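Side-chain contacts in phospholipase C beta (Meleagris gallopavo, PDB 1JAD), which forms the elongated, all-helical C-terminal region of a phospholipase C beta, a family of signalling proteins, with two copies in the assembly: residues L34-Q37 with E38-K42; K102-H105 with A106-Q109; D149-Q152 with V153-S157. All coordinates share one frame; numbering follows the deposited sequence.

Interaction 1 (L34-Q37 with E38-K42)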
ATOM      1  N   LEU A  34      10.703  -3.037  17.732  1.00 48.67           N
ATOM      2  CA  LEU A  34      10.029  -3.624  18.878  1.00 50.39           C
ATOM      3  C   LEU A  34      10.878  -3.404  20.120  1.00 50.93           C
ATOM      4  O   LEU A  34      10.352  -3.127  21.196  1.00 50.36           O
ATOM      5  CB  LEU A  34       9.776  -5.126  18.673  1.00 50.84           C
ATOM      6  CG  LEU A  34       8.733  -5.540  17.626  1.00 52.53           C
ATOM      7  CD1 LEU A  34       8.544  -7.056  17.649  1.00 51.92           C
ATOM      8  CD2 LEU A  34       7.408  -4.849  17.928  1.00 52.49           C
ATOM      9  N   LYS A  35      12.193  -3.523  19.966  1.00 52.30           N
ATOM     10  CA  LYS A  35      13.095  -3.317  21.086  1.00 53.21           C
ATOM     11  C   LYS A  35      13.081  -1.865  21.524  1.00 52.96           C
ATOM     12  O   LYS A  35      13.077  -1.578  22.720  1.00 53.26           O
ATOM     13  CB  LYS A  35      14.525  -3.730  20.734  1.00 55.04           C
ATOM     14  CG  LYS A  35      14.737  -5.229  20.636  1.00 58.55           C
ATOM     15  CD  LYS A  35      16.220  -5.566  20.564  1.00 61.78           C
ATOM     16  CE  LYS A  35      16.446  -7.069  20.508  1.00 63.48           C
ATOM     17  NZ  LYS A  35      15.818  -7.684  19.301  1.00 65.23           N
ATOM     18  N   LYS A  36      13.074  -0.946  20.564  1.00 52.11           N
ATOM     19  CA  LYS A  36      13.050   0.464  20.915  1.00 52.59           C
ATOM     20  C   LYS A  36      11.763   0.799  21.644  1.00 53.35           C
ATOM     21  O   LYS A  36      11.783   1.401  22.715  1.00 54.31           O
ATOM     22  CB  LYS A  36      13.164   1.347  19.676  1.00 52.39           C
ATOM     23  CG  LYS A  36      13.073   2.824  20.019  1.00 53.18           C
ATOM     24  CD  LYS A  36      13.382   3.730  18.841  1.00 52.31           C
ATOM     25  CE  LYS A  36      13.357   5.182  19.297  1.00 53.64           C
ATOM     26  NZ  LYS A  36      13.653   6.146  18.205  1.00 53.77           N
ATOM     27  N   GLN A  37      10.641   0.399  21.059  1.00 53.65           N
ATOM     28  CA  GLN A  37       9.344   0.667  21.656  1.00 52.83           C
ATOM     29  C   GLN A  37       9.272   0.132  23.077  1.00 53.13           C
ATOM     30  O   GLN A  37       8.605   0.724  23.924  1.00 54.22           O
ATOM     31  CB  GLN A  37       8.222   0.048  20.814  1.00 52.06           C
ATOM     32  CG  GLN A  37       8.188   0.535  19.370  1.00 51.96           C
ATOM     33  CD  GLN A  37       6.983   0.019  18.599  1.00 50.78           C
ATOM     34  OE1 GLN A  37       6.682  -1.176  18.618  1.00 50.05           O
ATOM     35  NE2 GLN A  37       6.302   0.917  17.899  1.00 48.11           N
ATOM     36  N   GLU A  38       9.949  -0.979  23.348  1.00 53.67           N
ATOM     37  CA  GLU A  38       9.911  -1.541  24.692  1.00 55.24           C
ATOM     38  C   GLU A  38      10.786  -0.733  25.641  1.00 55.46           C
ATOM     39  O   GLU A  38      10.613  -0.783  26.858  1.00 56.04           O
ATOM     40  CB  GLU A  38      10.349  -3.006  24.689  1.00 58.04           C
ATOM     41  CG  GLU A  38      10.243  -3.663  26.061  1.00 61.98           C
ATOM     42  CD  GLU A  38       8.872  -3.458  26.700  1.00 64.49           C
ATOM     43  OE1 GLU A  38       7.860  -3.904  26.116  1.00 66.37           O
ATOM     44  OE2 GLU A  38       8.808  -2.843  27.789  1.00 65.83           O
ATOM     45  N   LYS A  39      11.732   0.010  25.080  1.00 55.40           N
ATOM     46  CA  LYS A  39      12.599   0.858  25.882  1.00 54.83           C
ATOM     47  C   LYS A  39      11.751   2.036  26.329  1.00 52.92           C
ATOM     48  O   LYS A  39      11.802   2.455  27.483  1.00 53.61           O
ATOM     49  CB  LYS A  39      13.778   1.361  25.048  1.00 57.17           C
ATOM     50  CG  LYS A  39      14.778   0.281  24.657  1.00 59.40           C
ATOM     51  CD  LYS A  39      15.546  -0.225  25.871  1.00 61.11           C
ATOM     52  CE  LYS A  39      16.355   0.899  26.522  1.00 61.81           C
ATOM     53  NZ  LYS A  39      17.364   1.495  25.590  1.00 61.04           N
ATOM     54  N   GLU A  40      10.966   2.565  25.396  1.00 50.09           N
ATOM     55  CA  GLU A  40      10.086   3.692  25.673  1.00 48.08           C
ATOM     56  C   GLU A  40       9.077   3.382  26.779  1.00 47.43           C
ATOM     57  O   GLU A  40       8.727   4.264  27.568  1.00 47.71           O
ATOM     58  CB  GLU A  40       9.337   4.104  24.399  1.00 47.20           C
ATOM     59  CG  GLU A  40      10.201   4.757  23.334  1.00 47.18           C
ATOM     60  CD  GLU A  40       9.429   5.016  22.042  1.00 49.69           C
ATOM     61  OE1 GLU A  40       8.294   5.537  22.120  1.00 48.63           O
ATOM     62  OE2 GLU A  40       9.964   4.711  20.946  1.00 52.57           O
ATOM     63  N   LEU A  41       8.602   2.139  26.834  1.00 46.21           N
ATOM     64  CA  LEU A  41       7.638   1.754  27.857  1.00 46.65           C
ATOM     65  C   LEU A  41       8.243   1.731  29.261  1.00 48.33           C
ATOM     66  O   LEU A  41       7.551   2.008  30.241  1.00 48.41           O
ATOM     67  CB  LEU A  41       7.035   0.381  27.551  1.00 45.31           C
ATOM     68  CG  LEU A  41       6.165   0.198  26.305  1.00 46.69           C
ATOM     69  CD1 LEU A  41       5.608  -1.222  26.291  1.00 44.47           C
ATOM     70  CD2 LEU A  41       5.020   1.203  26.313  1.00 46.82           C
ATOM     71  N   LYS A  42       9.528   1.390  29.364  1.00 50.28           N
ATOM     72  CA  LYS A  42      10.192   1.340  30.663  1.00 51.86           C
ATOM     73  C   LYS A  42      10.533   2.743  31.153  1.00 52.46           C
ATOM     74  O   LYS A  42      10.529   3.003  32.356  1.00 51.57           O
ATOM     75  CB  LYS A  42      11.452   0.478  30.586  1.00 54.13           C
ATOM     76  CG  LYS A  42      11.149  -0.983  30.297  1.00 58.02           C
ATOM     77  CD  LYS A  42      12.406  -1.835  30.205  1.00 59.64           C
ATOM     78  CE  LYS A  42      12.060  -3.275  29.835  1.00 59.89           C
ATOM     79  NZ  LYS A  42      13.265  -4.135  29.710  1.00 60.93           N
TER
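K36 and E40, four residues apart on helix 28-64, meet through a methylene chain and one carboxylate oxygen. The K36 chain runs out fully extended, CG anti to the backbone N (chi1 177°), and E40 lies aslant across it: OE2 of E40 is 3.8 Å from CG of K36 and equally 3.8 Å from CE of K36. The charged ends themselves do not meet, since NZ of K36 stays 4.8 Å from OE2 of E40, so any attraction between them probably acts at a distance. The other carboxylate oxygen, OE1 of E40, has its salt bridge with R101 on helix 75-155.

The backbone bonds follow the helical pattern. K36 O takes two donors, E40 N at 3.0 Å with an N-H...O angle of 158°, and K39 N at 2.7 Å. L41 N bonds to Q37 O at 3.2 Å, and CG of L41 rests 3.4 Å from that same oxygen.

L34 and Q37 touch Q109, while E40 and L41 touch H105; NE2 of the buried Q37 probably hydrogen-bonds to H105 O and E108 OE1, the latter distance being so short that its geometry is doubtful. With L34, Q37 and L41 turned to helix 75-155, K35, K36 and K39 exposed, and later residues of helix 28-64 meeting earlier ones of helix 75-155 (L34 on Q109, E40 on R101), the arrangement is that of an amphipathic helix packed antiparallel against its neighbour.

Interaction 2 (K102-H105 with A106-Q109)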
ATOM      1  N   LYS A 102       1.134   2.884  23.756  1.00 29.84           N
ATOM      2  CA  LYS A 102       0.941   1.539  23.202  1.00 30.36           C
ATOM      3  C   LYS A 102       0.381   1.680  21.785  1.00 31.26           C
ATOM      4  O   LYS A 102       1.001   1.253  20.810  1.00 31.24           O
ATOM      5  CB  LYS A 102      -0.052   0.721  24.040  1.00 28.60           C
ATOM      6  CG  LYS A 102       0.421   0.253  25.410  1.00 30.42           C
ATOM      7  CD  LYS A 102       1.605  -0.678  25.313  1.00 29.53           C
ATOM      8  CE  LYS A 102       1.937  -1.305  26.657  1.00 30.45           C
ATOM      9  NZ  LYS A 102       0.857  -2.204  27.159  1.00 29.24           N
ATOM     10  N   GLU A 103      -0.796   2.290  21.682  1.00 31.11           N
ATOM     11  CA  GLU A 103      -1.428   2.485  20.388  1.00 32.81           C
ATOM     12  C   GLU A 103      -0.498   3.182  19.401  1.00 33.30           C
ATOM     13  O   GLU A 103      -0.523   2.895  18.204  1.00 34.54           O
ATOM     14  CB  GLU A 103      -2.726   3.271  20.567  1.00 32.21           C
ATOM     15  CG  GLU A 103      -3.728   2.510  21.417  1.00 31.53           C
ATOM     16  CD  GLU A 103      -5.087   3.147  21.435  1.00 32.38           C
ATOM     17  OE1 GLU A 103      -5.709   3.232  20.355  1.00 35.19           O
ATOM     18  OE2 GLU A 103      -5.532   3.566  22.526  1.00 29.24           O
ATOM     19  N   GLN A 104       0.341   4.076  19.907  1.00 32.96           N
ATOM     20  CA  GLN A 104       1.286   4.793  19.059  1.00 33.11           C
ATOM     21  C   GLN A 104       2.264   3.752  18.517  1.00 32.16           C
ATOM     22  O   GLN A 104       2.685   3.826  17.364  1.00 31.12           O
ATOM     23  CB  GLN A 104       2.045   5.842  19.882  1.00 37.86           C
ATOM     24  CG  GLN A 104       2.522   7.069  19.112  1.00 42.38           C
ATOM     25  CD  GLN A 104       3.023   6.744  17.721  1.00 48.52           C
ATOM     26  OE1 GLN A 104       2.231   6.450  16.816  1.00 48.61           O
ATOM     27  NE2 GLN A 104       4.345   6.782  17.538  1.00 50.33           N
ATOM     28  N   HIS A 105       2.632   2.779  19.354  1.00 32.02           N
ATOM     29  CA  HIS A 105       3.543   1.720  18.923  1.00 32.20           C
ATOM     30  C   HIS A 105       2.846   0.873  17.851  1.00 32.68           C
ATOM     31  O   HIS A 105       3.478   0.393  16.901  1.00 32.24           O
ATOM     32  CB  HIS A 105       3.949   0.803  20.087  1.00 34.07           C
ATOM     33  CG  HIS A 105       4.823   1.452  21.115  1.00 37.58           C
ATOM     34  ND1 HIS A 105       5.882   2.273  20.788  1.00 40.25           N
ATOM     35  CD2 HIS A 105       4.854   1.325  22.464  1.00 38.83           C
ATOM     36  CE1 HIS A 105       6.523   2.627  21.890  1.00 39.65           C
ATOM     37  NE2 HIS A 105       5.918   2.063  22.920  1.00 38.40           N
ATOM     38  N   ALA A 106       1.539   0.689  18.011  1.00 31.23           N
ATOM     39  CA  ALA A 106       0.768  -0.080  17.044  1.00 31.38           C
ATOM     40  C   ALA A 106       0.838   0.613  15.668  1.00 31.40           C
ATOM     41  O   ALA A 106       1.049  -0.033  14.638  1.00 32.15           O
ATOM     42  CB  ALA A 106      -0.686  -0.211  17.516  1.00 29.30           C
ATOM     43  N   THR A 107       0.676   1.929  15.653  1.00 30.29           N
ATOM     44  CA  THR A 107       0.750   2.660  14.394  1.00 30.32           C
ATOM     45  C   THR A 107       2.180   2.648  13.822  1.00 31.70           C
ATOM     46  O   THR A 107       2.381   2.810  12.616  1.00 33.64           O
ATOM     47  CB  THR A 107       0.262   4.127  14.578  1.00 29.65           C
ATOM     48  OG1 THR A 107      -1.140   4.129  14.878  1.00 27.42           O
ATOM     49  CG2 THR A 107       0.503   4.950  13.326  1.00 28.49           C
ATOM     50  N   GLU A 108       3.172   2.438  14.680  1.00 32.67           N
ATOM     51  CA  GLU A 108       4.560   2.421  14.226  1.00 31.63           C
ATOM     52  C   GLU A 108       4.928   1.099  13.583  1.00 31.16           C
ATOM     53  O   GLU A 108       5.692   1.066  12.626  1.00 30.29           O
ATOM     54  CB  GLU A 108       5.516   2.690  15.399  1.00 34.91           C
ATOM     55  CG  GLU A 108       5.327   4.047  16.084  1.00 37.36           C
ATOM     56  CD  GLU A 108       6.225   4.223  17.305  1.00 38.52           C
ATOM     57  OE1 GLU A 108       6.129   3.400  18.244  1.00 37.10           O
ATOM     58  OE2 GLU A 108       7.021   5.184  17.327  1.00 38.27           O
ATOM     59  N   GLN A 109       4.396   0.004  14.115  1.00 30.84           N
ATOM     60  CA  GLN A 109       4.691  -1.314  13.572  1.00 30.11           C
ATOM     61  C   GLN A 109       4.057  -1.431  12.186  1.00 31.27           C
ATOM     62  O   GLN A 109       4.697  -1.889  11.236  1.00 28.26           O
ATOM     63  CB  GLN A 109       4.162  -2.403  14.512  1.00 29.90           C
ATOM     64  CG  GLN A 109       4.694  -2.268  15.934  1.00 31.55           C
ATOM     65  CD  GLN A 109       4.262  -3.394  16.860  1.00 33.65           C
ATOM     66  OE1 GLN A 109       4.477  -3.330  18.075  1.00 31.52           O
ATOM     67  NE2 GLN A 109       3.660  -4.437  16.293  1.00 35.66           N
TER
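H105 and E108 are joined by a side-chain hydrogen bond between residues only three apart on helix 75-155, with the imidazole as donor. ND1 of H105 lies 2.8 Å from OE1 of E108, and the N-H...O angle of 162° makes the bond nearly straight. The oxygen sits at the edge of the ring, in its plane, and is met nearly along its own C-O axis; ring and carboxylate are only 25° from coplanar. The two side chains run side by side in the same direction. E108 has CG beside its backbone N (chi1 -61°) and an extended chain beyond, which brings the carboxylate back over the preceding turn. This straight, in-plane bond fixes the rotation of the histidine ring; OE1 probably also accepts from Q37 of helix 28-64, which would steady the carboxylate in turn.

In the backbone, H105 O accepts Q109 N at 3.0 Å, and A106 N bonds to K102 O at 2.9 Å.

Q104 approaches E108 from another direction, crossing it at about a right angle, with amide and carboxylate planes 61° apart. NE2 of Q104 comes within 3.1 Å of OE2 of E108, but the angle is too poor for a hydrogen bond. The amide oxygen OE1 of Q104 instead rests 3.8 Å from CB of T107.

A106 packs against Q216 and K102 makes a salt bridge to E222, both on helix 161-245, while OG1 of T107 is hydrogen-bonded to K129 of the second subunit. A helix with different flanks against two other helices and one residue bonded to a second subunit is characteristic of the middle of a dimeric helical bundle, and the H105-E108 pair is a histidine-carboxylate bond within it.

Interaction 3 (D149-Q152 with V153-S157)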
ATOM      1  N   ASP A 149      13.580 -22.477 -40.647  1.00 25.95           N
ATOM      2  CA  ASP A 149      13.765 -23.905 -40.899  1.00 26.21           C
ATOM      3  C   ASP A 149      12.665 -24.492 -41.794  1.00 27.47           C
ATOM      4  O   ASP A 149      12.953 -25.277 -42.703  1.00 26.24           O
ATOM      5  CB  ASP A 149      13.839 -24.662 -39.568  1.00 26.60           C
ATOM      6  CG  ASP A 149      14.257 -26.114 -39.743  1.00 29.93           C
ATOM      7  OD1 ASP A 149      13.406 -26.959 -40.106  1.00 30.03           O
ATOM      8  OD2 ASP A 149      15.455 -26.410 -39.536  1.00 30.80           O
ATOM      9  N   ARG A 150      11.412 -24.114 -41.551  1.00 27.80           N
ATOM     10  CA  ARG A 150      10.331 -24.619 -42.383  1.00 28.29           C
ATOM     11  C   ARG A 150      10.564 -24.193 -43.825  1.00 30.07           C
ATOM     12  O   ARG A 150      10.340 -24.973 -44.752  1.00 31.47           O
ATOM     13  CB  ARG A 150       8.989 -24.097 -41.888  1.00 28.11           C
ATOM     14  CG  ARG A 150       8.537 -24.708 -40.575  1.00 28.62           C
ATOM     15  CD  ARG A 150       7.430 -23.861 -39.972  1.00 31.04           C
ATOM     16  NE  ARG A 150       7.004 -24.308 -38.647  1.00 31.74           N
ATOM     17  CZ  ARG A 150       6.272 -23.563 -37.825  1.00 32.79           C
ATOM     18  NH1 ARG A 150       5.892 -22.340 -38.195  1.00 34.00           N
ATOM     19  NH2 ARG A 150       5.922 -24.030 -36.633  1.00 32.42           N
ATOM     20  N   ILE A 151      11.018 -22.957 -44.021  1.00 29.63           N
ATOM     21  CA  ILE A 151      11.289 -22.471 -45.370  1.00 27.63           C
ATOM     22  C   ILE A 151      12.414 -23.294 -45.978  1.00 29.48           C
ATOM     23  O   ILE A 151      12.274 -23.829 -47.079  1.00 30.32           O
ATOM     24  CB  ILE A 151      11.732 -20.994 -45.380  1.00 27.46           C
ATOM     25  CG1 ILE A 151      10.577 -20.081 -44.965  1.00 26.26           C
ATOM     26  CG2 ILE A 151      12.262 -20.625 -46.753  1.00 26.55           C
ATOM     27  CD1 ILE A 151       9.395 -20.129 -45.873  1.00 24.99           C
ATOM     28  N   GLN A 152      13.533 -23.391 -45.259  1.00 29.95           N
ATOM     29  CA  GLN A 152      14.691 -24.154 -45.726  1.00 30.09           C
ATOM     30  C   GLN A 152      14.262 -25.547 -46.203  1.00 30.17           C
ATOM     31  O   GLN A 152      14.412 -25.874 -47.378  1.00 31.06           O
ATOM     32  CB  GLN A 152      15.736 -24.262 -44.606  1.00 32.16           C
ATOM     33  CG  GLN A 152      17.068 -24.860 -45.032  1.00 34.92           C
ATOM     34  CD  GLN A 152      18.144 -24.757 -43.948  1.00 39.15           C
ATOM     35  OE1 GLN A 152      17.959 -25.232 -42.820  1.00 44.10           O
ATOM     36  NE2 GLN A 152      19.279 -24.140 -44.290  1.00 38.58           N
ATOM     37  N   VAL A 153      13.720 -26.361 -45.302  1.00 29.35           N
ATOM     38  CA  VAL A 153      13.257 -27.698 -45.654  1.00 28.00           C
ATOM     39  C   VAL A 153      12.334 -27.672 -46.880  1.00 29.54           C
ATOM     40  O   VAL A 153      12.392 -28.553 -47.738  1.00 28.10           O
ATOM     41  CB  VAL A 153      12.490 -28.347 -44.475  1.00 28.12           C
ATOM     42  CG1 VAL A 153      11.757 -29.599 -44.945  1.00 30.42           C
ATOM     43  CG2 VAL A 153      13.459 -28.717 -43.371  1.00 26.92           C
HETATM   44  N   MSE A 154      11.491 -26.650 -46.965  1.00 31.16           N
HETATM   45  CA  MSE A 154      10.556 -26.537 -48.077  1.00 35.36           C
HETATM   46  C   MSE A 154      11.255 -26.342 -49.426  1.00 38.28           C
HETATM   47  O   MSE A 154      11.087 -27.160 -50.340  1.00 40.20           O
HETATM   48  CB  MSE A 154       9.555 -25.393 -47.800  1.00 33.45           C
HETATM   49  CG  MSE A 154       8.424 -25.256 -48.819  1.00 33.69           C
HETATM   50 SE   MSE A 154       8.847 -24.374 -50.354  1.00 33.49          SE
HETATM   51  CE  MSE A 154       8.780 -22.667 -49.776  1.00 38.75           C
HETATM   52  N   MSE A 155      12.041 -25.271 -49.549  1.00 41.07           N
HETATM   53  CA  MSE A 155      12.753 -24.957 -50.787  1.00 43.76           C
HETATM   54  C   MSE A 155      13.483 -26.139 -51.425  1.00 46.41           C
HETATM   55  O   MSE A 155      13.518 -26.253 -52.648  1.00 47.26           O
HETATM   56  CB  MSE A 155      13.756 -23.819 -50.549  1.00 46.14           C
HETATM   57  CG  MSE A 155      13.144 -22.461 -50.210  1.00 48.18           C
HETATM   58 SE   MSE A 155      12.238 -21.675 -51.585  1.00 55.72          SE
HETATM   59  CE  MSE A 155      13.590 -21.368 -52.763  1.00 52.85           C
ATOM     60  N   ARG A 156      14.065 -27.021 -50.616  1.00 49.65           N
ATOM     61  CA  ARG A 156      14.788 -28.150 -51.189  1.00 52.39           C
ATOM     62  C   ARG A 156      13.940 -29.367 -51.561  1.00 53.85           C
ATOM     63  O   ARG A 156      14.463 -30.333 -52.112  1.00 52.60           O
ATOM     64  CB  ARG A 156      15.923 -28.597 -50.266  1.00 55.04           C
ATOM     65  CG  ARG A 156      15.495 -29.191 -48.935  1.00 57.85           C
ATOM     66  CD  ARG A 156      16.684 -29.916 -48.307  1.00 62.20           C
ATOM     67  NE  ARG A 156      16.378 -30.538 -47.021  1.00 65.56           N
ATOM     68  CZ  ARG A 156      17.189 -31.391 -46.401  1.00 67.03           C
ATOM     69  NH1 ARG A 156      18.353 -31.724 -46.954  1.00 66.46           N
ATOM     70  NH2 ARG A 156      16.843 -31.906 -45.228  1.00 66.62           N
ATOM     71  N   SER A 157      12.643 -29.337 -51.258  1.00 55.67           N
ATOM     72  CA  SER A 157      11.775 -30.459 -51.614  1.00 58.95           C
ATOM     73  C   SER A 157      10.814 -30.006 -52.714  1.00 61.12           C
ATOM     74  O   SER A 157      10.047 -30.801 -53.258  1.00 61.96           O
ATOM     75  CB  SER A 157      10.975 -30.957 -50.401  1.00 58.72           C
ATOM     76  OG  SER A 157      10.031 -29.992 -49.962  1.00 59.74           O
TER
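Contacts of I151 with M155 and of D149 with V153 are local, one-turn contacts near the C-terminal end of helix 75-155, close to its short connection to helix 161-245. Main-chain bonds give the first evidence. V153 N bonds to D149 O at 2.9 Å with an N-H...O angle of 164°, and M155 N to I151 O at 2.9 Å and 168°. M154 N reaches R150 O at 3.0 Å. The pattern then slackens: R156 N lies 3.5 Å from Q152 O, a weak bond.

The side chains follow the same four-residue spacing. The side chains of I151 and M155, a selenomethionine, lie side by side, pointing the same way, and CG2 of I151 comes to 4.0 Å from CG of M155. This is a modest apolar contact made through the base of the M155 chain, which bends beyond CG (chi2 -69°) and carries its selenium away. D149 and V153 meet at a slant, OD1 of D149 lying 3.7 Å from CG2 of V153, a carboxylate oxygen against a methyl group.

Beyond M155 the chain turns back on M154. S157 OG donates to M154 O at 3.0 Å, and S157 N bonds to the same oxygen, M154 O, at 2.8 Å, so one carbonyl is gripped by both backbone and side chain of a residue three positions on.

The buried M154, also a selenomethionine, touches Q164 and L167, and R150 touches S174, all on helix 161-245. With later residues of one helix meeting earlier residues of the next, this is characteristic of the closed end of an antiparallel helical hairpin.

How the interactions relate
Interactions 1 and 2 belong to one inter-helix junction, whereas interaction 3 stands far off, with its centre about 71 Å from that of interaction 2 although both use helix 75-155. Interactions 1 and 2 have centres about 11 Å apart; they touch through Q37, L34 and Q109, with probable hydrogen bonds from Q37. Interaction 2 is partly buried and has the richest polar side-chain chemistry, with outside partners on two helices and the second subunit. Interaction 1 is a surface contact of lysine methylenes and a carboxylate. Interaction 3, also at the surface, has one loose apolar pair, a carboxylate-methyl contact and a turn held by serine where two helices connect.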